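Protease LasA (Pseudomonas aeruginosa, PDB 3IT5) cleaves the pentaglycine cross-links of staphylococcal peptidoglycan as a secreted zinc metallopeptidase of family M23 and takes part in the degradation of host elastin. Local coordinates at residues L121-L126 and A137-Y142; Y39-W44 and C170-L175; R68-H71 and W75-N78; L6-W11 and S94-L99. All blocks are in the same frame, centred on the assembly; numbering follows the deposited sequence.

Contact 1. Residues L121-L126 and A137-Y142. With ZN (zinc ion), chain E.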
# COMPACT_ATOMS: atom_id res chain seq x y z
N LEU A 121 -1.39 -7.30 0.70
CA LEU A 121 -0.24 -6.40 0.79
C LEU A 121 -0.40 -5.43 1.97
O LEU A 121 -1.42 -4.75 2.09
CB LEU A 121 -0.07 -5.61 -0.52
CG LEU A 121 0.84 -4.37 -0.47
CD1 LEU A 121 2.32 -4.75 -0.42
CD2 LEU A 121 0.56 -3.44 -1.65
N HIS A 122 0.62 -5.39 2.82
CA HIS A 122 0.74 -4.37 3.87
C HIS A 122 1.61 -3.24 3.31
O HIS A 122 2.77 -3.46 2.96
CB HIS A 122 1.32 -5.00 5.14
CG HIS A 122 1.77 -4.02 6.19
ND1 HIS A 122 0.93 -3.55 7.17
CD2 HIS A 122 2.98 -3.46 6.42
CE1 HIS A 122 1.60 -2.73 7.96
NE2 HIS A 122 2.84 -2.64 7.52
N PHE A 123 1.04 -2.04 3.23
CA PHE A 123 1.63 -0.93 2.48
C PHE A 123 1.73 0.33 3.34
O PHE A 123 0.72 0.84 3.81
CB PHE A 123 0.78 -0.71 1.21
CG PHE A 123 1.03 0.60 0.51
CD1 PHE A 123 2.16 0.79 -0.27
CD2 PHE A 123 0.09 1.63 0.60
CE1 PHE A 123 2.37 1.99 -0.95
CE2 PHE A 123 0.30 2.84 -0.07
CZ PHE A 123 1.44 3.02 -0.84
N SER A 124 2.95 0.83 3.53
CA SER A 124 3.22 1.91 4.50
C SER A 124 3.83 3.18 3.91
O SER A 124 4.64 3.12 2.99
CB SER A 124 4.14 1.40 5.61
OG SER A 124 3.69 0.17 6.14
N LEU A 125 3.45 4.32 4.48
CA LEU A 125 3.96 5.63 4.08
C LEU A 125 5.09 6.09 5.00
O LEU A 125 4.92 6.14 6.23
CB LEU A 125 2.83 6.66 4.04
CG LEU A 125 3.10 8.09 3.53
CD1 LEU A 125 3.50 8.11 2.06
CD2 LEU A 125 1.86 8.95 3.76
N LEU A 126 6.22 6.45 4.40
CA LEU A 126 7.38 6.93 5.14
C LEU A 126 7.87 8.29 4.67
O LEU A 126 7.44 8.79 3.63
CB LEU A 126 8.54 5.92 5.05
CG LEU A 126 8.34 4.57 5.74
CD1 LEU A 126 7.58 3.59 4.84
CD2 LEU A 126 9.68 3.99 6.14
N ALA A 137 -3.24 12.16 2.85
CA ALA A 137 -2.39 11.75 1.72
C ALA A 137 -3.21 11.38 0.48
O ALA A 137 -4.26 10.75 0.59
CB ALA A 137 -1.48 10.61 2.13
N SER A 138 -2.71 11.78 -0.69
CA SER A 138 -3.35 11.41 -1.96
C SER A 138 -2.69 10.22 -2.65
O SER A 138 -1.46 10.12 -2.71
CB SER A 138 -3.40 12.60 -2.93
OG SER A 138 -4.36 13.56 -2.54
N PHE A 139 -3.52 9.32 -3.15
CA PHE A 139 -3.09 8.21 -3.98
C PHE A 139 -4.00 8.25 -5.20
O PHE A 139 -5.17 7.86 -5.12
CB PHE A 139 -3.23 6.88 -3.23
CG PHE A 139 -2.33 6.77 -2.04
CD1 PHE A 139 -2.79 7.08 -0.77
CD2 PHE A 139 -1.00 6.37 -2.20
CE1 PHE A 139 -1.95 6.98 0.34
CE2 PHE A 139 -0.15 6.27 -1.10
CZ PHE A 139 -0.63 6.58 0.17
N GLY A 140 -3.46 8.76 -6.30
CA GLY A 140 -4.29 9.15 -7.45
C GLY A 140 -5.21 10.29 -7.03
O GLY A 140 -4.76 11.20 -6.32
N PRO A 141 -6.49 10.24 -7.44
CA PRO A 141 -7.45 11.27 -7.05
C PRO A 141 -7.90 11.15 -5.58
O PRO A 141 -8.45 12.11 -5.03
CB PRO A 141 -8.64 11.00 -7.98
CG PRO A 141 -8.57 9.53 -8.26
CD PRO A 141 -7.09 9.22 -8.31
N TYR A 142 -7.66 10.00 -4.96
CA TYR A 142 -8.14 9.71 -3.61
C TYR A 142 -7.33 10.39 -2.51
O TYR A 142 -6.10 10.28 -2.47
CB TYR A 142 -8.16 8.20 -3.33
CG TYR A 142 -8.90 7.37 -4.35
CD1 TYR A 142 -10.29 7.45 -4.48
CD2 TYR A 142 -8.21 6.49 -5.18
CE1 TYR A 142 -10.97 6.68 -5.43
CE2 TYR A 142 -8.88 5.72 -6.13
CZ TYR A 142 -10.26 5.82 -6.24
OH TYR A 142 -10.92 5.06 -7.17
ZN ZN E . -1.12 -4.35 7.44
O HOH W 1 -0.81 -6.42 7.54
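Leu125 and Ala137 mark where the two backbones run nearest, yet their CA atoms are 9.1 Å apart. No hydrogen bond crosses the gap, and side chains alone bridge it. Residues 121-126 form a strand of the main antiparallel sheet. Residues 137-142 enter a smaller sheet and reverse in a type II' turn, which Gly140 permits with its positive phi of 64° and which is closed by Tyr142 N to Phe139 O at 3.3 Å, paired with Phe139 N to Tyr142 O at 2.8 Å.

Phe123 and Phe139 reach toward each other from opposite directions and carry most of the contact. CE2 of Phe139 arrives at the edge of the Phe123 ring, close to its plane and 3.6 Å from Phe123 CE2. With the planes at 68°, the pair is oblique, neither stacked nor T-shaped. Phe123 owes its reach to a CG lying anti to the backbone N (chi1 165°), which directs the ring away from the strand. Leu125 CD2 meets Ala137 CB at 4.1 Å. Met7 and Pro10 press on the same aromatic pair, one on each ring.

His122 points the other way, and its ND1 binds the zinc ion at 2.2 Å. A water at 2.1 Å is another ligand of the metal, and His23 and Asp36 complete the site. NE2 of His122 is hydrogen-bonded to Asn25 OD1, a second-shell contact. One side of the strand sends Phe123 and Leu125 into an apolar core shared with Phe139 and Ala137, and the other places the His122 imidazole on the zinc ion, its rotation set by Asn25.

Contact 2. Residues Y39-W44 and C170-L175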
# COMPACT_ATOMS: atom_id res chain seq x y z
N TYR A 39 -6.88 -8.14 -3.90
CA TYR A 39 -7.92 -8.24 -4.92
C TYR A 39 -9.20 -8.84 -4.34
O TYR A 39 -10.27 -8.23 -4.45
CB TYR A 39 -7.45 -9.04 -6.15
CG TYR A 39 -8.61 -9.54 -7.00
CD1 TYR A 39 -9.38 -8.65 -7.74
CD2 TYR A 39 -8.94 -10.89 -7.05
CE1 TYR A 39 -10.46 -9.09 -8.51
CE2 TYR A 39 -10.01 -11.35 -7.82
CZ TYR A 39 -10.76 -10.44 -8.55
OH TYR A 39 -11.83 -10.88 -9.31
N ASP A 40 -9.08 -10.01 -3.71
CA ASP A 40 -10.25 -10.77 -3.23
C ASP A 40 -10.24 -11.18 -1.75
O ASP A 40 -11.24 -11.72 -1.27
CB ASP A 40 -10.50 -12.00 -4.13
CG ASP A 40 -9.23 -12.82 -4.38
OD1 ASP A 40 -8.16 -12.47 -3.83
OD2 ASP A 40 -9.31 -13.80 -5.15
N TRP A 41 -9.14 -10.92 -1.05
CA TRP A 41 -8.95 -11.33 0.37
C TRP A 41 -9.23 -12.83 0.63
O TRP A 41 -10.11 -13.17 1.44
CB TRP A 41 -9.75 -10.43 1.32
CG TRP A 41 -9.15 -9.07 1.52
CD1 TRP A 41 -9.43 -7.94 0.80
CD2 TRP A 41 -8.17 -8.69 2.50
NE1 TRP A 41 -8.68 -6.89 1.26
CE2 TRP A 41 -7.90 -7.32 2.30
CE3 TRP A 41 -7.50 -9.38 3.52
CZ2 TRP A 41 -6.99 -6.62 3.09
CZ3 TRP A 41 -6.59 -8.67 4.31
CH2 TRP A 41 -6.34 -7.31 4.08
N PRO A 42 -8.47 -13.72 -0.03
CA PRO A 42 -8.83 -15.13 -0.04
C PRO A 42 -8.10 -15.94 1.05
O PRO A 42 -7.46 -15.37 1.93
CB PRO A 42 -8.33 -15.57 -1.41
CG PRO A 42 -7.08 -14.74 -1.62
CD PRO A 42 -7.22 -13.49 -0.77
N ARG A 43 -8.22 -17.27 0.97
CA ARG A 43 -7.48 -18.17 1.83
C ARG A 43 -6.05 -18.31 1.32
O ARG A 43 -5.76 -17.98 0.17
CB ARG A 43 -8.15 -19.55 1.86
CG ARG A 43 -8.07 -20.25 3.19
CD ARG A 43 -7.78 -21.73 3.06
NE ARG A 43 -7.04 -22.22 4.23
CZ ARG A 43 -7.46 -23.18 5.06
NH1 ARG A 43 -8.62 -23.80 4.86
NH2 ARG A 43 -6.70 -23.52 6.08
N TRP A 44 -5.15 -18.82 2.17
CA TRP A 44 -3.80 -19.17 1.72
C TRP A 44 -3.87 -20.23 0.62
O TRP A 44 -4.85 -20.97 0.51
CB TRP A 44 -2.94 -19.69 2.89
CG TRP A 44 -2.68 -18.67 3.97
CD1 TRP A 44 -3.15 -18.70 5.26
CD2 TRP A 44 -1.89 -17.48 3.86
NE1 TRP A 44 -2.71 -17.60 5.95
CE2 TRP A 44 -1.93 -16.83 5.12
CE3 TRP A 44 -1.14 -16.89 2.83
CZ2 TRP A 44 -1.25 -15.63 5.37
CZ3 TRP A 44 -0.48 -15.69 3.07
CH2 TRP A 44 -0.54 -15.07 4.34
N CYS A 170 -15.25 3.05 0.34
CA CYS A 170 -15.18 2.35 1.62
C CYS A 170 -14.16 1.22 1.63
O CYS A 170 -13.76 0.71 0.58
CB CYS A 170 -16.57 1.80 1.99
SG CYS A 170 -17.91 3.05 2.03
N ALA A 171 -13.75 0.83 2.84
CA ALA A 171 -12.95 -0.38 3.02
C ALA A 171 -13.75 -1.58 2.54
O ALA A 171 -14.98 -1.61 2.69
CB ALA A 171 -12.58 -0.54 4.48
N PHE A 172 -13.05 -2.53 1.93
CA PHE A 172 -13.63 -3.79 1.42
C PHE A 172 -14.59 -3.63 0.23
O PHE A 172 -15.47 -4.47 0.01
CB PHE A 172 -14.23 -4.62 2.57
CG PHE A 172 -13.25 -4.92 3.68
CD1 PHE A 172 -13.50 -4.51 4.98
CD2 PHE A 172 -12.06 -5.60 3.41
CE1 PHE A 172 -12.59 -4.78 6.00
CE2 PHE A 172 -11.15 -5.87 4.42
CZ PHE A 172 -11.42 -5.46 5.72
N ARG A 173 -14.40 -2.55 -0.53
CA ARG A 173 -14.99 -2.42 -1.86
C ARG A 173 -13.87 -2.26 -2.89
O ARG A 173 -12.79 -1.79 -2.55
CB ARG A 173 -15.97 -1.24 -1.94
CG ARG A 173 -17.42 -1.61 -1.62
CD ARG A 173 -17.70 -1.54 -0.12
NE ARG A 173 -19.11 -1.75 0.20
CZ ARG A 173 -19.68 -1.41 1.36
NH1 ARG A 173 -18.96 -0.82 2.30
NH2 ARG A 173 -20.96 -1.65 1.56
N PRO A 174 -14.12 -2.67 -4.16
CA PRO A 174 -13.10 -2.52 -5.20
C PRO A 174 -12.72 -1.06 -5.40
O PRO A 174 -13.59 -0.22 -5.61
CB PRO A 174 -13.80 -3.07 -6.45
CG PRO A 174 -14.85 -4.00 -5.93
CD PRO A 174 -15.33 -3.35 -4.66
N LEU A 175 -11.43 -0.77 -5.33
CA LEU A 175 -10.93 0.60 -5.48
C LEU A 175 -10.15 0.72 -6.78
O LEU A 175 -9.00 0.27 -6.87
CB LEU A 175 -10.06 0.99 -4.28
CG LEU A 175 -9.64 2.45 -4.10
CD1 LEU A 175 -10.87 3.34 -3.93
CD2 LEU A 175 -8.70 2.59 -2.90
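A T-shaped aromatic pair, Trp41 with Phe172, joins two surface loops that lie far apart in sequence. Residues 39-44 follow strand 34-38, which supplies the zinc ligand Asp36; residues 170-175 lead from the smaller sheet into strand 175-176. The backbones stay well separated, with the CA atoms of Trp41 and Phe172 at 8.9 Å, and no hydrogen bond spans them.

Phe172 offers its edge and Trp41 its face. CE2 of Phe172 stands 4.1 Å above the indole plane, displaced toward the rim, and lies equally far from NE1 and CE2 of Trp41. The Phe172 ring and the five-membered ring of Trp41 have centroids 5.5 Å apart and planes at 76°, so a polarised C-H is directed at the pi cloud.

Both residues have positive phi. Phe172 occupies the third position of a type II turn from Cys170 to Arg173, and the turn holds it out at the surface. Its CG is anti to the carbonyl carbon (chi1 -56°), which swings the ring across to the tryptophan. Cys170, at the start of that turn, is tied to Cys155 by a disulfide. The indole is secured separately: NE1 donates to Gln18 O, which restrains rotation of the ring.

Trp41 also meets the ring of His120, a probable proton donor or acceptor, with planes only about 15° apart, and its side chain comes within about 7 Å of the zinc ion. Trp41 lies beside the metal centre, with Phe172 covering part of its face from the outer loop, consistent with a border of the active-site region of an M23 peptidase.

Contact 3. Residues R68-H71 and W75-N78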
# COMPACT_ATOMS: atom_id res chain seq x y z
N ARG A 68 11.16 -1.49 -0.27
CA ARG A 68 10.92 -0.07 -0.03
C ARG A 68 11.25 0.72 -1.30
O ARG A 68 12.25 0.44 -1.97
CB ARG A 68 11.75 0.42 1.17
CG ARG A 68 11.74 1.93 1.47
CD ARG A 68 10.79 2.34 2.61
NE ARG A 68 10.79 1.40 3.74
CZ ARG A 68 11.55 1.49 4.83
NH1 ARG A 68 12.41 2.49 4.99
NH2 ARG A 68 11.44 0.57 5.78
N VAL A 69 10.40 1.69 -1.64
CA VAL A 69 10.67 2.60 -2.76
C VAL A 69 10.86 4.01 -2.19
O VAL A 69 9.97 4.55 -1.53
CB VAL A 69 9.55 2.55 -3.83
CG1 VAL A 69 9.87 3.49 -5.00
CG2 VAL A 69 9.37 1.13 -4.35
N THR A 70 12.03 4.59 -2.43
CA THR A 70 12.41 5.85 -1.80
C THR A 70 12.62 6.96 -2.83
O THR A 70 13.50 6.86 -3.70
CB THR A 70 13.68 5.67 -0.94
OG1 THR A 70 13.51 4.56 -0.05
CG2 THR A 70 13.98 6.94 -0.14
N HIS A 71 11.81 8.01 -2.72
CA HIS A 71 11.89 9.18 -3.60
C HIS A 71 12.99 10.13 -3.12
O HIS A 71 13.33 10.13 -1.93
CB HIS A 71 10.52 9.89 -3.62
CG HIS A 71 10.33 10.84 -4.76
ND1 HIS A 71 10.05 10.42 -6.04
CD2 HIS A 71 10.37 12.19 -4.81
CE1 HIS A 71 9.93 11.48 -6.83
NE2 HIS A 71 10.11 12.56 -6.10
N TRP A 75 10.18 11.20 0.94
CA TRP A 75 8.94 10.42 0.88
C TRP A 75 9.20 9.02 0.37
O TRP A 75 9.86 8.83 -0.66
CB TRP A 75 7.89 11.12 0.00
CG TRP A 75 7.24 12.30 0.66
CD1 TRP A 75 7.39 13.61 0.32
CD2 TRP A 75 6.33 12.28 1.77
NE1 TRP A 75 6.64 14.41 1.15
CE2 TRP A 75 5.98 13.62 2.05
CE3 TRP A 75 5.79 11.25 2.56
CZ2 TRP A 75 5.11 13.96 3.10
CZ3 TRP A 75 4.92 11.60 3.60
CH2 TRP A 75 4.59 12.94 3.85
N ALA A 76 8.70 8.03 1.09
CA ALA A 76 8.96 6.63 0.75
C ALA A 76 7.74 5.76 1.01
O ALA A 76 6.87 6.10 1.81
CB ALA A 76 10.17 6.11 1.53
N THR A 77 7.70 4.61 0.34
CA THR A 77 6.64 3.65 0.58
C THR A 77 7.23 2.28 0.91
O THR A 77 8.23 1.86 0.33
CB THR A 77 5.66 3.56 -0.60
OG1 THR A 77 6.39 3.51 -1.83
CG2 THR A 77 4.74 4.77 -0.62
N ASN A 78 6.62 1.60 1.87
CA ASN A 78 7.03 0.26 2.25
C ASN A 78 6.02 -0.79 1.79
O ASN A 78 4.82 -0.53 1.76
CB ASN A 78 7.26 0.17 3.76
CG ASN A 78 8.24 -0.91 4.13
OD1 ASN A 78 9.45 -0.75 3.96
ND2 ASN A 78 7.73 -2.03 4.65
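The guanidinium of Arg68 meets Asn78 at its edge: OD1 of Asn78 lies almost in the guanidinium plane and takes both of the arginine's nearer N-H groups. The bond from Arg68 NE is straight, 162° at the hydrogen, and its 2.5 Å length is short enough to be read with caution. Arg68 NH2 reaches the same oxygen at 3.0 Å, far less directly. Because the guanidinium and amide planes are turned 56° apart, NE sits slightly off the carbonyl plane and NH2 well above it, so this is a side-on grip on one atom. Bends at chi2 and chi3 fold the arginine back over the neighbouring strand, bringing its CD to 4.0 Å from Ala76 CB. The amide's other end is held by Gln66, whose OE1 accepts from Asn78 ND2.

Strands 66-70 and 75-83 make an antiparallel beta hairpin with a three-residue connection between His71 and Trp75. Among these residues Val69 and Thr77 are the hydrogen-bonded pair, with N to O distances of 2.9 Å from Val69 N to Thr77 O and again from Thr77 N to Val69 O. Arg68 with Asn78 and Thr70 with Ala76 are the flanking non-hydrogen-bonded pairs. Near the turn, His71 N donates to Trp75 O at 3.0 Å.

Arg68, Thr70, Ala76 and Asn78 share one face of the sheet, Val69 and Thr77 the other. Thr77 OG1 lies 3.9 Å from Val69 CB and is hydrogen-bonded to the hydroxyl of Tyr79. The CB of His71 touches Trp75 O at 3.2 Å, and its ring packs on Leu6, with ND1 hydrogen-bonded to Ala56 O.

Contact 4. Residues L6-W11 and S94-L99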
# COMPACT_ATOMS: atom_id res chain seq x y z
N LEU A 6 2.15 12.84 -6.60
CA LEU A 6 3.35 12.01 -6.42
C LEU A 6 3.06 10.52 -6.45
O LEU A 6 3.87 9.73 -6.94
CB LEU A 6 4.08 12.38 -5.12
CG LEU A 6 5.38 11.64 -4.77
CD1 LEU A 6 6.44 11.78 -5.88
CD2 LEU A 6 5.93 12.13 -3.45
N MET A 7 1.89 10.13 -5.94
CA MET A 7 1.58 8.72 -5.71
C MET A 7 0.27 8.23 -6.31
O MET A 7 -0.73 8.94 -6.34
CB MET A 7 1.60 8.42 -4.21
CG MET A 7 3.00 8.24 -3.66
SD MET A 7 3.01 8.01 -1.89
CE MET A 7 3.22 9.70 -1.36
N GLN A 8 0.32 6.99 -6.80
CA GLN A 8 -0.86 6.21 -7.17
C GLN A 8 -0.99 5.06 -6.17
O GLN A 8 -0.12 4.87 -5.31
CB GLN A 8 -0.71 5.66 -8.60
CG GLN A 8 0.48 4.71 -8.78
CD GLN A 8 0.28 3.69 -9.89
OE1 GLN A 8 0.18 2.49 -9.63
NE2 GLN A 8 0.23 4.16 -11.13
N LEU A 9 -2.07 4.29 -6.28
CA LEU A 9 -2.26 3.09 -5.45
C LEU A 9 -1.28 1.98 -5.86
O LEU A 9 -0.94 1.86 -7.05
CB LEU A 9 -3.71 2.60 -5.56
CG LEU A 9 -4.80 3.58 -5.09
CD1 LEU A 9 -6.16 3.24 -5.72
CD2 LEU A 9 -4.89 3.62 -3.56
N PRO A 10 -0.82 1.16 -4.89
CA PRO A 10 0.23 0.16 -5.14
C PRO A 10 -0.22 -1.13 -5.84
O PRO A 10 0.21 -2.23 -5.47
CB PRO A 10 0.76 -0.14 -3.72
CG PRO A 10 -0.42 0.07 -2.85
CD PRO A 10 -1.22 1.19 -3.47
N TRP A 11 -1.09 -0.99 -6.84
CA TRP A 11 -1.38 -2.08 -7.78
C TRP A 11 -1.49 -1.54 -9.20
O TRP A 11 -1.54 -0.32 -9.40
CB TRP A 11 -2.62 -2.88 -7.38
CG TRP A 11 -3.88 -2.08 -7.15
CD1 TRP A 11 -4.80 -1.72 -8.09
CD2 TRP A 11 -4.36 -1.59 -5.90
NE1 TRP A 11 -5.83 -1.02 -7.50
CE2 TRP A 11 -5.58 -0.93 -6.15
CE3 TRP A 11 -3.88 -1.65 -4.58
CZ2 TRP A 11 -6.34 -0.33 -5.14
CZ3 TRP A 11 -4.63 -1.04 -3.57
CH2 TRP A 11 -5.84 -0.39 -3.86
N SER A 94 9.48 3.77 -11.59
CA SER A 94 8.41 4.75 -11.68
C SER A 94 7.15 4.18 -11.03
O SER A 94 7.06 2.98 -10.78
CB SER A 94 8.12 5.06 -13.15
OG SER A 94 9.31 5.35 -13.86
N ALA A 95 6.17 5.04 -10.77
CA ALA A 95 4.85 4.56 -10.40
C ALA A 95 4.43 3.52 -11.44
O ALA A 95 4.66 3.71 -12.64
CB ALA A 95 3.84 5.70 -10.35
N ASP A 96 3.88 2.41 -10.97
CA ASP A 96 3.34 1.35 -11.83
C ASP A 96 4.39 0.34 -12.32
O ASP A 96 4.12 -0.45 -13.22
CB ASP A 96 2.54 1.94 -13.00
CG ASP A 96 1.27 1.16 -13.31
OD1 ASP A 96 0.66 0.59 -12.37
OD2 ASP A 96 0.86 1.14 -14.49
N THR A 97 5.59 0.37 -11.72
CA THR A 97 6.61 -0.64 -12.00
C THR A 97 6.34 -1.86 -11.12
O THR A 97 6.36 -1.75 -9.90
CB THR A 97 8.05 -0.13 -11.76
OG1 THR A 97 8.36 0.93 -12.67
CG2 THR A 97 9.06 -1.27 -11.97
N LYS A 98 6.09 -3.01 -11.74
CA LYS A 98 5.79 -4.22 -10.98
C LYS A 98 6.96 -4.63 -10.10
O LYS A 98 8.06 -4.88 -10.58
CB LYS A 98 5.37 -5.37 -11.91
CG LYS A 98 5.11 -6.69 -11.19
CD LYS A 98 4.42 -7.69 -12.11
CE LYS A 98 4.32 -9.08 -11.47
NZ LYS A 98 3.46 -9.99 -12.28
N LEU A 99 6.71 -4.69 -8.79
CA LEU A 99 7.73 -5.06 -7.80
C LEU A 99 7.73 -6.56 -7.53
O LEU A 99 8.74 -7.11 -7.08
CB LEU A 99 7.49 -4.30 -6.49
CG LEU A 99 7.35 -2.78 -6.55
CD1 LEU A 99 7.20 -2.20 -5.15
CD2 LEU A 99 8.55 -2.15 -7.26
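Gln8 lies over the turn formed by residues 94-97, its CG packed against Ala95 CB at 3.8 Å and its amide crossing the side chain of Asp96 at about a right angle. The amide and carboxylate planes are inclined by 51°, so the two flat groups neither stack nor lie side by side. A chi1 of 61° puts the CG of Gln8 between its own backbone N and carbonyl carbon; beyond that atom the chain is extended, which carries the amide out to the aspartate.

The turn beneath is type II. Asp96, with phi at 84°, takes its third position. Ser94 O is gripped twice by Thr97, by the backbone N at 3.1 Å and by OG1 at 3.1 Å, both arriving from the same face of the carbonyl plane. This double hold fixes the turn and with it the stations of Ala95 and Asp96. Asp96 OD1 accepts a hydrogen bond from Gln13 N, just past the first segment, so the same carboxylate oxygen that lies by Gln8 is bonded to the N-terminal loop. Trp11 approaches chiefly by its backbone: its O is 3.8 Å from Asp96 OD1. Its indole leads off the other way, with Leu9 CB 3.9 Å above one face, and stacks on Trp17.

Backbone bonds link Gln8 to Ala54 and Pro10 to Val52, and Ala53 bonds to Asp96 and Thr97, so residues 52-54 are backbone partners of both segments. Residues 94-97 lead into strand 98-102 of the main sheet, which pairs with strand 50-52, while Met7 and Pro10 rest on strands 75-83 and 121-127.

Overall arrangement
Contacts 1, 3 and 4 lie together, their centres 10 to 11 Å apart. Contacts 1 and 3 are joined through neighbouring strands of one sheet, where Leu126 N probably bonds to Ala76 O at 2.7 Å. Met7 of contact 4 fits between them, its SD 3.7 Å from Phe139 CE2 and 3.9 Å from Thr77 CG2. Contact 2 is peripheral, about 24 Å from contact 3 centre to centre, on the far side of the chain's middle; it touches contacts 1 and 4 through Leu175, which packs on Tyr142, Leu9 and Trp11. Contact 1 supplies a zinc ligand, contact 2 flanks the metal, and the side chain of Asn78 in contact 3 lies about 10 Å from it.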